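Local coordinates for protein RNA-directed RNA polymerase (PDB 3ZED) that probably synthesises RNA on an RNA template for a fish birnavirus, as both a free enzyme and one covalently attached to the genome, at residues P108-D113 against G162-Q167; S269-L274 against P438-F443; E526-A531 against K554-D559. All blocks are in the same frame, centred on the assembly; numbering follows the deposited sequence.

Contact 1 (P108-D113 against G162-Q167); sequences PFHKPD and GSYSGQ
His110 and Ser163 bring the irregular chain of 108-113 to the start of helix 164-179, their CA atoms 5.4 Å apart. The imidazole of His110 carries most of the contact. Its CG stands anti to the carbonyl carbon and beside the backbone N (chi1 -63°), and the ring beyond lies against the Ser163-Tyr164 peptide, with Tyr164 N over the ring centre and Ser163 C nearer the rim. The edge of the ring meets the face of Tyr164 in a tilted edge-to-face pair, centroids 4.3 Å apart and planes at 59°, with CE1 over the middle of the phenol ring. His110 NE2, next to CE1, gives its hydrogen to Gln167 OE1 at 2.7 Å; the acceptor is in the imidazole plane, although the donor stands well above the amide plane. Gln167 NE2 is bonded to Asn320 and Leu302, which fixes the amide so that its oxygen faces the histidine. Both segments belong to the palm region, where Pro304 and Leu459, from strands 299-310 and 456-459 of one mixed β-sheet, pack against this cluster. The helix start is an N-cap: Ser163 OG accepts from Gly166 N at 3.1 Å and also pairs with Asp315. Gly162, just before it, has a positive phi that glycine adopts readily, and its carbonyl oxygen comes within 3.2 Å of His110 CB. A water donates to Gly162 O at 2.6 Å and to Pro112 O at 2.7 Å, joining loop to helix start. Pro108, compact and apolar, lays its CD 3.5 Å from Tyr164 OH.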
loop_
_atom_site.group_PDB
_atom_site.type_symbol
_atom_site.label_atom_id
_atom_site.label_comp_id
_atom_site.label_asym_id
_atom_site.label_seq_id
_atom_site.Cartn_x
_atom_site.Cartn_y
_atom_site.Cartn_z
ATOM N N PRO B 108 -2.796 -18.445 -12.718
ATOM C CA PRO B 108 -1.938 -17.339 -13.181
ATOM C C PRO B 108 -0.731 -17.806 -13.972
ATOM O O PRO B 108 -0.268 -18.932 -13.793
ATOM C CB PRO B 108 -1.483 -16.680 -11.878
ATOM C CG PRO B 108 -1.500 -17.770 -10.873
ATOM C CD PRO B 108 -2.655 -18.663 -11.260
ATOM N N PHE B 109 -0.208 -16.925 -14.826
ATOM C CA PHE B 109 0.996 -17.201 -15.598
ATOM C C PHE B 109 2.202 -16.871 -14.755
ATOM O O PHE B 109 2.187 -15.935 -13.963
ATOM C CB PHE B 109 1.021 -16.411 -16.927
ATOM C CG PHE B 109 0.017 -16.906 -17.948
ATOM C CD1 PHE B 109 0.323 -17.969 -18.794
ATOM C CD2 PHE B 109 -1.236 -16.312 -18.059
ATOM C CE1 PHE B 109 -0.615 -18.439 -19.720
ATOM C CE2 PHE B 109 -2.176 -16.784 -18.989
ATOM C CZ PHE B 109 -1.858 -17.845 -19.810
ATOM N N HIS B 110 3.234 -17.665 -14.910
ATOM C CA HIS B 110 4.496 -17.507 -14.219
ATOM C C HIS B 110 5.540 -17.383 -15.301
ATOM O O HIS B 110 5.731 -18.323 -16.074
ATOM C CB HIS B 110 4.724 -18.702 -13.278
ATOM C CG HIS B 110 3.702 -18.797 -12.188
ATOM N ND1 HIS B 110 2.614 -19.640 -12.287
ATOM C CD2 HIS B 110 3.621 -18.123 -11.018
ATOM C CE1 HIS B 110 1.924 -19.476 -11.170
ATOM N NE2 HIS B 110 2.495 -18.586 -10.371
ATOM N N LYS B 111 6.123 -16.181 -15.457
ATOM C CA LYS B 111 7.113 -15.971 -16.512
ATOM C C LYS B 111 8.383 -15.287 -15.968
ATOM O O LYS B 111 8.272 -14.382 -15.150
ATOM C CB LYS B 111 6.538 -15.164 -17.705
ATOM C CG LYS B 111 5.346 -15.783 -18.437
ATOM C CD LYS B 111 5.676 -17.061 -19.234
ATOM C CE LYS B 111 4.398 -17.760 -19.640
ATOM N NZ LYS B 111 4.662 -19.088 -20.229
ATOM N N PRO B 112 9.590 -15.687 -16.435
ATOM C CA PRO B 112 9.850 -16.801 -17.364
ATOM C C PRO B 112 9.539 -18.139 -16.695
ATOM O O PRO B 112 9.364 -18.193 -15.473
ATOM C CB PRO B 112 11.340 -16.642 -17.685
ATOM C CG PRO B 112 11.922 -15.967 -16.481
ATOM C CD PRO B 112 10.841 -15.058 -15.968
ATOM N N ASP B 113 9.402 -19.198 -17.494
ATOM C CA ASP B 113 9.189 -20.548 -16.977
ATOM C C ASP B 113 10.101 -21.516 -17.740
ATOM O O ASP B 113 10.895 -21.079 -18.578
ATOM C CB ASP B 113 7.701 -20.976 -16.980
ATOM C CG ASP B 113 6.957 -21.006 -18.304
ATOM O OD1 ASP B 113 7.582 -21.343 -19.335
ATOM O OD2 ASP B 113 5.726 -20.790 -18.293
ATOM N N GLY B 162 7.729 -15.316 -10.690
ATOM C CA GLY B 162 8.051 -16.538 -9.947
ATOM C C GLY B 162 7.426 -17.833 -10.430
ATOM O O GLY B 162 7.401 -18.112 -11.630
ATOM N N SER B 163 6.932 -18.639 -9.487
ATOM C CA SER B 163 6.358 -19.957 -9.777
ATOM C C SER B 163 5.270 -20.325 -8.782
ATOM O O SER B 163 5.086 -19.614 -7.795
ATOM C CB SER B 163 7.454 -21.025 -9.754
ATOM O OG SER B 163 8.025 -21.198 -8.465
ATOM N N TYR B 164 4.556 -21.441 -9.032
ATOM C CA TYR B 164 3.532 -21.964 -8.111
ATOM C C TYR B 164 4.201 -22.388 -6.792
ATOM O O TYR B 164 3.709 -22.030 -5.733
ATOM C CB TYR B 164 2.764 -23.144 -8.727
ATOM C CG TYR B 164 1.640 -22.760 -9.667
ATOM C CD1 TYR B 164 0.483 -22.150 -9.189
ATOM C CD2 TYR B 164 1.698 -23.085 -11.020
ATOM C CE1 TYR B 164 -0.572 -21.832 -10.044
ATOM C CE2 TYR B 164 0.647 -22.779 -11.882
ATOM C CZ TYR B 164 -0.489 -22.161 -11.387
ATOM O OH TYR B 164 -1.519 -21.878 -12.247
ATOM N N SER B 165 5.348 -23.107 -6.867
ATOM C CA SER B 165 6.119 -23.535 -5.694
ATOM C C SER B 165 6.526 -22.308 -4.852
ATOM O O SER B 165 6.378 -22.322 -3.624
ATOM C CB SER B 165 7.350 -24.332 -6.113
ATOM O OG SER B 165 7.021 -25.657 -6.495
ATOM N N GLY B 166 7.034 -21.268 -5.534
ATOM C CA GLY B 166 7.405 -20.001 -4.912
ATOM C C GLY B 166 6.240 -19.409 -4.132
ATOM O O GLY B 166 6.395 -19.115 -2.939
ATOM N N GLN B 167 5.026 -19.331 -4.781
ATOM C CA GLN B 167 3.780 -18.818 -4.192
ATOM C C GLN B 167 3.328 -19.653 -2.995
ATOM O O GLN B 167 2.943 -19.093 -1.971
ATOM C CB GLN B 167 2.640 -18.775 -5.238
ATOM C CG GLN B 167 2.801 -17.708 -6.314
ATOM C CD GLN B 167 1.519 -17.532 -7.076
ATOM O OE1 GLN B 167 1.257 -18.227 -8.052
ATOM N NE2 GLN B 167 0.671 -16.623 -6.623
HETATM O O HOH W 1 8.614 -19.615 -13.330
#

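Contact 2 (S269-L274 against P438-F443); sequences SFIRDL and PTWATF
Ile271 reaches from helix 260-278 into the first turns of helix 438-452, between Trp440 and Phe443. Both helices lie in the palm region; their local axes pass 9.7 Å apart and cross steeply at 108°. The tight part gathers around Ile271. Its CG1 is anti to the backbone N (chi1 -165°), and CD1 beyond it sits over the six-membered ring of Trp440, 4.2 Å from the centroid, in a CH-pi contact close to the ring normal. The flexible CG1-CD1 arm of isoleucine suits this place because Ile271 CD1 also approaches Phe443 CB at 3.6 Å. Beside it, Thr439 CG2 lies 3.4 Å from Ile271 O, while its OG1 is hydrogen-bonded to the backbone of the chain of another protein, which also packs on Ile271 and Trp440. The looser side is still buried: Leu274 CD2 lies 4.1 Å from Phe443 CB, at the edge of that ring, but Leu274 CG stays 4.5 Å from Thr442 CG2. Phe270 CE2 meets Phe443 CE1 at 4.0 Å, and Leu331 of helix 326-340 covers Phe270, Trp440 and Phe443. Polar groups find partners away from the interface: Trp440 NE1 with Trp219 O, and Thr442 OG1 with Pro438 O one turn back in its own helix. The helices are thus joined by the shape and apolar surface of their side chains, without directional bonds between the two segments.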
loop_
_atom_site.group_PDB
_atom_site.type_symbol
_atom_site.label_atom_id
_atom_site.label_comp_id
_atom_site.label_asym_id
_atom_site.label_seq_id
_atom_site.Cartn_x
_atom_site.Cartn_y
_atom_site.Cartn_z
ATOM N N SER B 269 -25.795 -4.004 -3.896
ATOM C CA SER B 269 -26.598 -5.088 -3.332
ATOM C C SER B 269 -26.034 -5.567 -2.002
ATOM O O SER B 269 -26.814 -5.822 -1.094
ATOM C CB SER B 269 -26.699 -6.255 -4.311
ATOM O OG SER B 269 -27.265 -5.853 -5.548
ATOM N N PHE B 270 -24.696 -5.651 -1.876
ATOM C CA PHE B 270 -24.079 -6.109 -0.638
ATOM C C PHE B 270 -24.335 -5.140 0.521
ATOM O O PHE B 270 -24.774 -5.592 1.572
ATOM C CB PHE B 270 -22.561 -6.352 -0.809
ATOM C CG PHE B 270 -21.900 -6.885 0.441
ATOM C CD1 PHE B 270 -22.213 -8.153 0.930
ATOM C CD2 PHE B 270 -20.983 -6.108 1.146
ATOM C CE1 PHE B 270 -21.601 -8.646 2.090
ATOM C CE2 PHE B 270 -20.367 -6.600 2.311
ATOM C CZ PHE B 270 -20.681 -7.864 2.774
ATOM N N ILE B 271 -24.056 -3.831 0.339
ATOM C CA ILE B 271 -24.228 -2.814 1.386
ATOM C C ILE B 271 -25.738 -2.637 1.741
ATOM O O ILE B 271 -26.056 -2.475 2.924
ATOM C CB ILE B 271 -23.502 -1.457 1.042
ATOM C CG1 ILE B 271 -23.362 -0.523 2.276
ATOM C CG2 ILE B 271 -24.112 -0.711 -0.150
ATOM C CD1 ILE B 271 -22.385 -0.999 3.341
ATOM N N ARG B 272 -26.648 -2.729 0.735
ATOM C CA ARG B 272 -28.101 -2.602 0.929
ATOM C C ARG B 272 -28.661 -3.808 1.686
ATOM O O ARG B 272 -29.443 -3.625 2.621
ATOM C CB ARG B 272 -28.803 -2.425 -0.427
ATOM C CG ARG B 272 -30.340 -2.576 -0.425
ATOM C CD ARG B 272 -30.994 -2.064 -1.699
ATOM N NE ARG B 272 -30.295 -2.524 -2.902
ATOM C CZ ARG B 272 -29.686 -1.721 -3.765
ATOM N NH1 ARG B 272 -29.717 -0.403 -3.593
ATOM N NH2 ARG B 272 -29.059 -2.225 -4.820
ATOM N N ASP B 273 -28.247 -5.032 1.287
ATOM C CA ASP B 273 -28.689 -6.282 1.921
ATOM C C ASP B 273 -28.167 -6.390 3.335
ATOM O O ASP B 273 -28.872 -6.914 4.184
ATOM C CB ASP B 273 -28.261 -7.519 1.116
ATOM C CG ASP B 273 -29.126 -7.867 -0.084
ATOM O OD1 ASP B 273 -30.004 -7.044 -0.453
ATOM O OD2 ASP B 273 -28.921 -8.957 -0.661
ATOM N N LEU B 274 -26.944 -5.892 3.590
ATOM C CA LEU B 274 -26.339 -5.880 4.918
ATOM C C LEU B 274 -27.118 -4.914 5.838
ATOM O O LEU B 274 -27.504 -5.308 6.938
ATOM C CB LEU B 274 -24.857 -5.490 4.808
ATOM C CG LEU B 274 -23.967 -5.591 6.057
ATOM C CD1 LEU B 274 -23.917 -7.032 6.611
ATOM C CD2 LEU B 274 -22.557 -5.106 5.741
ATOM N N PRO B 438 -25.999 3.890 10.513
ATOM C CA PRO B 438 -25.727 2.566 11.108
ATOM C C PRO B 438 -25.266 1.498 10.104
ATOM O O PRO B 438 -24.411 0.676 10.457
ATOM C CB PRO B 438 -27.070 2.190 11.745
ATOM C CG PRO B 438 -27.710 3.501 12.052
ATOM C CD PRO B 438 -27.380 4.331 10.833
ATOM N N THR B 439 -25.793 1.507 8.866
ATOM C CA THR B 439 -25.395 0.524 7.840
ATOM C C THR B 439 -23.891 0.600 7.550
ATOM O O THR B 439 -23.227 -0.442 7.514
ATOM C CB THR B 439 -26.214 0.731 6.562
ATOM O OG1 THR B 439 -27.574 0.458 6.873
ATOM C CG2 THR B 439 -25.755 -0.157 5.392
ATOM N N TRP B 440 -23.360 1.821 7.374
ATOM C CA TRP B 440 -21.940 1.986 7.074
ATOM C C TRP B 440 -21.057 1.738 8.308
ATOM O O TRP B 440 -19.942 1.243 8.145
ATOM C CB TRP B 440 -21.658 3.335 6.427
ATOM C CG TRP B 440 -21.819 3.263 4.939
ATOM C CD1 TRP B 440 -22.957 3.505 4.220
ATOM C CD2 TRP B 440 -20.836 2.811 3.999
ATOM N NE1 TRP B 440 -22.716 3.310 2.878
ATOM C CE2 TRP B 440 -21.420 2.883 2.714
ATOM C CE3 TRP B 440 -19.504 2.374 4.117
ATOM C CZ2 TRP B 440 -20.731 2.499 1.558
ATOM C CZ3 TRP B 440 -18.807 2.040 2.966
ATOM C CH2 TRP B 440 -19.420 2.098 1.705
ATOM N N ALA B 441 -21.572 2.000 9.530
ATOM C CA ALA B 441 -20.864 1.680 10.787
ATOM C C ALA B 441 -20.761 0.151 10.925
ATOM O O ALA B 441 -19.729 -0.340 11.361
ATOM C CB ALA B 441 -21.604 2.270 11.989
ATOM N N THR B 442 -21.797 -0.595 10.475
ATOM C CA THR B 442 -21.838 -2.063 10.493
ATOM C C THR B 442 -20.818 -2.621 9.503
ATOM O O THR B 442 -20.053 -3.520 9.856
ATOM C CB THR B 442 -23.261 -2.565 10.176
ATOM O OG1 THR B 442 -24.154 -1.968 11.111
ATOM C CG2 THR B 442 -23.386 -4.096 10.244
ATOM N N PHE B 443 -20.808 -2.090 8.262
ATOM C CA PHE B 443 -19.852 -2.549 7.270
ATOM C C PHE B 443 -18.448 -2.304 7.757
ATOM O O PHE B 443 -17.667 -3.250 7.807
ATOM C CB PHE B 443 -20.067 -1.879 5.902
ATOM C CG PHE B 443 -18.970 -2.215 4.915
ATOM C CD1 PHE B 443 -18.825 -3.514 4.422
ATOM C CD2 PHE B 443 -18.025 -1.258 4.551
ATOM C CE1 PHE B 443 -17.774 -3.842 3.550
ATOM C CE2 PHE B 443 -16.964 -1.588 3.688
ATOM C CZ PHE B 443 -16.845 -2.877 3.192
#

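Contact 3 (E526-A531 against K554-D559); sequences ETIVEA and KAVELD
Lys554 leans against helix 524-533 just ahead of strand 556-560, its side chain crossing that of Glu530 obliquely. Its CB is 4.0 Å from Ala531 CA. CG, anti to the backbone N, faces Glu530 CD at 3.8 Å, and past the bend at chi2 (76°) CD comes within 3.7 Å of Glu530 OE2. CE then approaches Glu530 OE1 and, on the helix, Thr527 CG2 at 4.2 Å. Lys554 NZ ends 4.8 Å from Glu530 OE1, too far for a salt bridge. A long aliphatic chain with a charged end suits this partly exposed edge. Further in, the small Ala531 lets the chains approach closely: its CB is 3.3 Å from Lys554 O and 3.7 Å from Val556 CG2. A water donates to Ala531 O and to Lys554 O, bridging the two backbones. Val556 begins the inner side of the contact on the edge strand of a three-stranded antiparallel β-sheet in the thumb region, where Phe574 of strand 573-578 also packs on Ile528 and Ala531. The inner part is held by close apolar contact and a water shared by two carbonyls, while the outer, opposite charges, which do not touch, probably attract only modestly.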
loop_
_atom_site.group_PDB
_atom_site.type_symbol
_atom_site.label_atom_id
_atom_site.label_comp_id
_atom_site.label_asym_id
_atom_site.label_seq_id
_atom_site.Cartn_x
_atom_site.Cartn_y
_atom_site.Cartn_z
ATOM N N GLU B 526 29.442 11.761 12.182
ATOM C CA GLU B 526 30.705 11.667 11.456
ATOM C C GLU B 526 30.441 11.390 9.980
ATOM O O GLU B 526 31.021 12.077 9.159
ATOM C CB GLU B 526 31.621 10.575 12.069
ATOM C CG GLU B 526 31.961 10.725 13.555
ATOM C CD GLU B 526 30.922 10.321 14.594
ATOM O OE1 GLU B 526 29.800 9.924 14.208
ATOM O OE2 GLU B 526 31.209 10.469 15.804
ATOM N N THR B 527 29.545 10.421 9.649
ATOM C CA THR B 527 29.125 10.045 8.279
ATOM C C THR B 527 28.542 11.252 7.531
ATOM O O THR B 527 28.866 11.411 6.359
ATOM C CB THR B 527 28.093 8.878 8.319
ATOM O OG1 THR B 527 28.644 7.814 9.077
ATOM C CG2 THR B 527 27.698 8.350 6.912
ATOM N N ILE B 528 27.688 12.092 8.197
ATOM C CA ILE B 528 27.088 13.300 7.590
ATOM C C ILE B 528 28.207 14.323 7.301
ATOM O O ILE B 528 28.236 14.889 6.205
ATOM C CB ILE B 528 25.929 13.878 8.461
ATOM C CG1 ILE B 528 24.784 12.833 8.555
ATOM C CG2 ILE B 528 25.393 15.203 7.888
ATOM C CD1 ILE B 528 23.753 13.104 9.601
ATOM N N VAL B 529 29.152 14.500 8.246
ATOM C CA VAL B 529 30.303 15.409 8.088
ATOM C C VAL B 529 31.163 14.929 6.886
ATOM O O VAL B 529 31.555 15.744 6.048
ATOM C CB VAL B 529 31.131 15.527 9.409
ATOM C CG1 VAL B 529 32.471 16.234 9.185
ATOM C CG2 VAL B 529 30.333 16.229 10.500
ATOM N N GLU B 530 31.398 13.612 6.792
ATOM C CA GLU B 530 32.151 12.972 5.711
ATOM C C GLU B 530 31.446 13.195 4.361
ATOM O O GLU B 530 32.114 13.537 3.392
ATOM C CB GLU B 530 32.323 11.460 5.989
ATOM C CG GLU B 530 33.337 10.793 5.076
ATOM C CD GLU B 530 33.415 9.278 5.108
ATOM O OE1 GLU B 530 32.838 8.658 6.031
ATOM O OE2 GLU B 530 34.083 8.711 4.212
ATOM N N ALA B 531 30.107 13.027 4.314
ATOM C CA ALA B 531 29.280 13.227 3.120
ATOM C C ALA B 531 29.427 14.647 2.579
ATOM O O ALA B 531 29.567 14.838 1.376
ATOM C CB ALA B 531 27.821 12.931 3.435
ATOM N N LYS B 554 30.791 10.488 -0.336
ATOM C CA LYS B 554 30.178 9.535 0.587
ATOM C C LYS B 554 28.646 9.751 0.651
ATOM O O LYS B 554 28.203 10.877 0.841
ATOM C CB LYS B 554 30.800 9.741 1.987
ATOM C CG LYS B 554 30.270 8.834 3.096
ATOM C CD LYS B 554 30.821 7.420 2.996
ATOM C CE LYS B 554 30.402 6.559 4.167
ATOM N NZ LYS B 554 30.428 5.120 3.791
ATOM N N ALA B 555 27.857 8.691 0.475
ATOM C CA ALA B 555 26.407 8.772 0.630
ATOM C C ALA B 555 26.016 8.501 2.071
ATOM O O ALA B 555 26.677 7.694 2.750
ATOM C CB ALA B 555 25.702 7.774 -0.288
ATOM N N VAL B 556 24.942 9.177 2.543
ATOM C CA VAL B 556 24.321 8.904 3.838
ATOM C C VAL B 556 23.275 7.847 3.473
ATOM O O VAL B 556 22.256 8.181 2.868
ATOM C CB VAL B 556 23.757 10.154 4.569
ATOM C CG1 VAL B 556 23.283 9.787 5.980
ATOM C CG2 VAL B 556 24.795 11.264 4.647
ATOM N N GLU B 557 23.595 6.562 3.703
ATOM C CA GLU B 557 22.774 5.433 3.248
ATOM C C GLU B 557 21.605 5.137 4.192
ATOM O O GLU B 557 21.516 4.077 4.790
ATOM C CB GLU B 557 23.646 4.192 3.007
ATOM C CG GLU B 557 24.740 4.424 1.977
ATOM C CD GLU B 557 25.298 3.128 1.427
ATOM O OE1 GLU B 557 24.710 2.583 0.463
ATOM O OE2 GLU B 557 26.283 2.621 2.010
ATOM N N LEU B 558 20.671 6.097 4.270
ATOM C CA LEU B 558 19.515 6.026 5.139
ATOM C C LEU B 558 18.561 4.920 4.740
ATOM O O LEU B 558 17.865 4.387 5.610
ATOM C CB LEU B 558 18.753 7.357 5.104
ATOM C CG LEU B 558 19.461 8.624 5.552
ATOM C CD1 LEU B 558 18.565 9.832 5.303
ATOM C CD2 LEU B 558 19.890 8.531 7.037
ATOM N N ASP B 559 18.505 4.605 3.419
ATOM C CA ASP B 559 17.545 3.702 2.796
ATOM C C ASP B 559 16.134 4.162 3.211
ATOM O O ASP B 559 15.278 3.359 3.568
ATOM C CB ASP B 559 17.822 2.215 3.100
ATOM C CG ASP B 559 16.979 1.239 2.281
ATOM O OD1 ASP B 559 16.570 1.603 1.154
ATOM O OD2 ASP B 559 16.671 0.145 2.796
HETATM O O HOH W 2 27.892 13.257 -0.072
#

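Contact 2 is largely apolar and buried, helix on helix, with no hydrogen bonds between its segments. Contact 1 is buried too, yet it ties a loop to a helix start with a direct hydrogen bond, a ring pair and a water. Contact 3, helix against an edge strand and its lead-in, is only partly buried; its polar link is a single water, and its charged groups lie on the partly exposed side. The three share no secondary-structure element: contacts 1 and 2 fall within the palm region, contact 3 within the thumb. None touches another, the nearest atoms of contacts 1 and 3 being about 22 Å apart, and contacts 2 and 3 lie on opposite sides of the chain's centre.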